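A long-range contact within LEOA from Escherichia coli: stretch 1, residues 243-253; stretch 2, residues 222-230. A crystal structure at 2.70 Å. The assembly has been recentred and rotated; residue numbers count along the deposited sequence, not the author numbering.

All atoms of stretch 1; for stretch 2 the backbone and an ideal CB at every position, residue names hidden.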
# COMPACT_ATOMS: atom_id res chain seq x y z
N HIS A 243 54.94 -12.46 -16.47
CA HIS A 243 55.95 -12.32 -15.42
C HIS A 243 55.81 -10.95 -14.79
O HIS A 243 55.86 -10.80 -13.57
CB HIS A 243 57.35 -12.52 -15.98
CG HIS A 243 58.36 -12.86 -14.93
ND1 HIS A 243 59.50 -12.10 -14.73
CD2 HIS A 243 58.39 -13.85 -14.01
CE1 HIS A 243 60.19 -12.62 -13.73
NE2 HIS A 243 59.54 -13.68 -13.27
N TYR A 244 55.61 -9.95 -15.64
CA TYR A 244 55.43 -8.57 -15.22
C TYR A 244 54.26 -8.33 -14.27
O TYR A 244 54.39 -7.59 -13.29
CB TYR A 244 55.26 -7.73 -16.48
CG TYR A 244 54.72 -6.36 -16.25
CD1 TYR A 244 55.55 -5.32 -15.88
CD2 TYR A 244 53.38 -6.08 -16.45
CE1 TYR A 244 55.07 -4.04 -15.71
CE2 TYR A 244 52.88 -4.81 -16.27
CZ TYR A 244 53.73 -3.79 -15.90
OH TYR A 244 53.24 -2.53 -15.72
N GLU A 245 53.12 -8.94 -14.58
CA GLU A 245 51.89 -8.77 -13.78
C GLU A 245 52.02 -9.26 -12.34
O GLU A 245 51.45 -8.67 -11.42
CB GLU A 245 50.70 -9.48 -14.45
CG GLU A 245 50.17 -8.72 -15.65
CD GLU A 245 49.05 -9.46 -16.35
OE1 GLU A 245 48.48 -10.40 -15.76
OE2 GLU A 245 48.73 -9.08 -17.50
N SER A 246 52.75 -10.35 -12.16
CA SER A 246 52.97 -10.93 -10.84
C SER A 246 53.89 -10.04 -10.02
O SER A 246 53.79 -9.99 -8.80
CB SER A 246 53.57 -12.34 -10.96
OG SER A 246 52.78 -13.17 -11.80
N ARG A 247 54.80 -9.35 -10.70
CA ARG A 247 55.79 -8.50 -10.06
C ARG A 247 55.26 -7.10 -9.81
O ARG A 247 55.30 -6.62 -8.68
CB ARG A 247 57.06 -8.43 -10.90
CG ARG A 247 57.72 -9.79 -11.06
CD ARG A 247 59.25 -9.75 -11.03
NE ARG A 247 59.79 -11.10 -10.88
CZ ARG A 247 61.09 -11.40 -10.81
NH1 ARG A 247 62.01 -10.44 -10.90
NH2 ARG A 247 61.47 -12.67 -10.67
N SER A 248 54.76 -6.46 -10.85
CA SER A 248 54.30 -5.09 -10.75
C SER A 248 53.07 -4.92 -9.85
O SER A 248 52.83 -3.86 -9.31
CB SER A 248 53.98 -4.59 -12.13
OG SER A 248 52.87 -5.31 -12.61
N ARG A 249 52.29 -5.98 -9.69
CA ARG A 249 50.98 -5.92 -9.02
C ARG A 249 49.99 -4.99 -9.72
O ARG A 249 49.02 -4.55 -9.11
CB ARG A 249 51.11 -5.57 -7.54
CG ARG A 249 51.30 -6.77 -6.63
CD ARG A 249 52.71 -7.29 -6.77
NE ARG A 249 53.07 -8.26 -5.74
CZ ARG A 249 54.28 -8.81 -5.60
NH1 ARG A 249 55.27 -8.48 -6.43
NH2 ARG A 249 54.50 -9.68 -4.62
N ILE A 250 50.22 -4.74 -11.01
CA ILE A 250 49.35 -3.90 -11.81
C ILE A 250 47.92 -4.41 -11.87
O ILE A 250 47.01 -3.65 -12.06
CB ILE A 250 49.89 -3.75 -13.25
CG1 ILE A 250 49.26 -2.55 -13.95
CG2 ILE A 250 49.64 -5.00 -14.06
CD1 ILE A 250 49.81 -1.24 -13.45
N ASN A 251 47.71 -5.71 -11.72
CA ASN A 251 46.37 -6.25 -11.68
C ASN A 251 45.55 -5.70 -10.50
O ASN A 251 44.35 -5.44 -10.63
CB ASN A 251 46.40 -7.79 -11.68
CG ASN A 251 46.49 -8.38 -13.10
OD1 ASN A 251 46.78 -7.68 -14.09
ND2 ASN A 251 46.25 -9.68 -13.19
N ASP A 252 46.20 -5.48 -9.36
CA ASP A 252 45.54 -4.84 -8.22
C ASP A 252 44.95 -3.47 -8.63
O ASP A 252 43.87 -3.11 -8.18
CB ASP A 252 46.50 -4.70 -7.03
CG ASP A 252 46.98 -6.06 -6.48
OD1 ASP A 252 46.23 -7.05 -6.55
OD2 ASP A 252 48.12 -6.14 -5.97
N LEU A 253 45.64 -2.75 -9.51
CA LEU A 253 45.17 -1.45 -9.98
C LEU A 253 44.09 -1.53 -11.04
O LEU A 253 43.13 -0.76 -11.01
CB LEU A 253 46.31 -0.68 -10.58
CG LEU A 253 46.00 0.70 -11.14
CD1 LEU A 253 45.52 1.61 -10.01
CD2 LEU A 253 47.23 1.27 -11.85
N UNK A 222 43.39 2.79 -2.03
CA UNK A 222 44.83 2.79 -2.17
C UNK A 222 45.35 1.47 -2.71
O UNK A 222 44.89 0.39 -2.33
CB UNK A 222 45.49 3.10 -0.82
N UNK A 223 46.32 1.57 -3.59
CA UNK A 223 46.87 0.43 -4.25
C UNK A 223 48.37 0.61 -4.37
O UNK A 223 48.85 1.68 -4.71
CB UNK A 223 46.22 0.22 -5.62
N UNK A 224 49.11 -0.46 -4.08
CA UNK A 224 50.55 -0.42 -4.12
C UNK A 224 51.02 -1.11 -5.40
O UNK A 224 50.50 -2.16 -5.76
CB UNK A 224 51.15 -1.08 -2.88
N UNK A 225 51.98 -0.52 -6.09
CA UNK A 225 52.29 -0.96 -7.42
C UNK A 225 53.74 -0.63 -7.75
O UNK A 225 54.39 0.14 -7.04
CB UNK A 225 51.34 -0.32 -8.43
N UNK A 226 54.26 -1.25 -8.81
CA UNK A 226 55.61 -0.99 -9.28
C UNK A 226 55.64 -0.90 -10.78
O UNK A 226 56.21 -1.74 -11.43
CB UNK A 226 56.57 -2.08 -8.80
N UNK A 227 55.04 0.15 -11.32
CA UNK A 227 54.85 0.31 -12.77
C UNK A 227 56.01 -0.17 -13.64
O UNK A 227 55.80 -0.77 -14.70
CB UNK A 227 54.59 1.79 -13.08
N UNK A 228 57.23 0.13 -13.20
CA UNK A 228 58.46 -0.14 -13.95
C UNK A 228 59.47 -0.74 -12.99
O UNK A 228 60.33 -0.04 -12.49
CB UNK A 228 59.01 1.13 -14.61
N UNK A 229 59.36 -2.06 -12.72
CA UNK A 229 60.17 -2.67 -11.66
C UNK A 229 61.60 -2.98 -12.10
O UNK A 229 61.83 -3.25 -13.28
CB UNK A 229 59.50 -3.96 -11.18
N UNK A 230 62.53 -2.92 -11.15
CA UNK A 230 63.98 -3.02 -11.41
C UNK A 230 64.50 -1.78 -12.16
O UNK A 230 65.64 -1.37 -11.95
CB UNK A 230 64.29 -4.28 -12.22

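Position 222 lies in an extended strand, and nothing of stretch 1 comes within 5.5 Å of its ideal CB. This contact therefore sets no demand; the strand backbone merely favours beta-branched residues. The deposited residue is I222, which does not touch stretch 1.

Position 223 is also extended, but its CA-to-CB bond points toward the helical turn at D252 and L253. The ideal CB lies 4.7 Å from L253 CD1 and 4.8 Å from D252 O, leaving room for a few carbons beside an apolar side chain. Valine, isoleucine or leucine would all be plausible. The residue is V223: its CG1 lies 4.1 Å from L253 CB, and its CG2 packs 3.9 Å from D252 O.

At 224 the bond turns sideways, with no atom of stretch 1 near the ideal CB, so many residues would serve. C224 is found here; its contribution is backbone, its O lying 3.9 Å from R249 CB.

Position 225 sits against the break between the helical segments, where R249 adopts positive phi. The ideal CB is 3.9 Å from S248 O and 4.9 Å from R249 O, so space close to the backbone is limited, while I250 and L253 offer carbon surface a little farther on. A compact apolar side chain suits this, valine or perhaps isoleucine. V225 has a chi1 of 139°, between wells, and places CG2 3.6 Å from R249 O and 4.3 Å from L253 CB. Its CA also makes a CA-H...O contact with S248 O, at 3.5 Å.

Position 226 brings its backbone N to S248 O, a hydrogen bond of 3.0 Å that any residue except proline could donate. The ideal CB is 4.2 Å from that same oxygen, and a small side chain fits easily. A226 is such a residue, its methyl lying beside the end of the helix.

At 227 the bond points away, so the side chain is little constrained here; serine, alanine or many others could follow. S227 instead offers its backbone O, which accepts a 3.3 Å hydrogen bond from Y244 OH.

Position 228 also points away and makes no contact; it is N228.

Position 229 points toward the helix, its ideal CB 5.1 Å from R247 CB. Its phi of -80° permits proline, and a modest apolar group would fit beside the tyrosine. P229 sets its CD 4.3 Å from Y244 CE1, at the ring edge.

Position 230 has positive phi, a conformation favoured by glycine and tolerated by asparagine; N230 is the residue.

Stretch 2, residues 222-230: IVCVASNPN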
# COMPACT_ATOMS: atom_id res chain seq x y z
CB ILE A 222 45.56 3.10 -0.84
CG1 ILE A 222 45.00 4.38 -0.23
CG2 ILE A 222 47.05 3.26 -1.08
CD1 ILE A 222 45.56 4.70 1.14
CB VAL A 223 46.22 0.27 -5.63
CG1 VAL A 223 47.14 -0.42 -6.60
CG2 VAL A 223 44.92 -0.51 -5.49
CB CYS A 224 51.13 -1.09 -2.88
SG CYS A 224 50.58 -0.35 -1.30
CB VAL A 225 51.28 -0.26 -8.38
CG1 VAL A 225 51.91 0.22 -9.69
CG2 VAL A 225 50.08 -1.17 -8.63
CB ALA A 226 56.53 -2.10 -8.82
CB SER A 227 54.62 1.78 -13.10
OG SER A 227 55.80 2.52 -12.91
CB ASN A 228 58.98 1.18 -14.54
CG ASN A 228 60.24 1.02 -15.36
OD1 ASN A 228 60.70 -0.10 -15.63
ND2 ASN A 228 60.81 2.14 -15.78
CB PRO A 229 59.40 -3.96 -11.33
CG PRO A 229 58.66 -4.29 -12.57
CD PRO A 229 58.51 -3.04 -13.40
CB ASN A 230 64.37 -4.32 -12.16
CG ASN A 230 64.27 -5.58 -11.30
OD1 ASN A 230 64.85 -6.62 -11.64
ND2 ASN A 230 63.53 -5.51 -10.18
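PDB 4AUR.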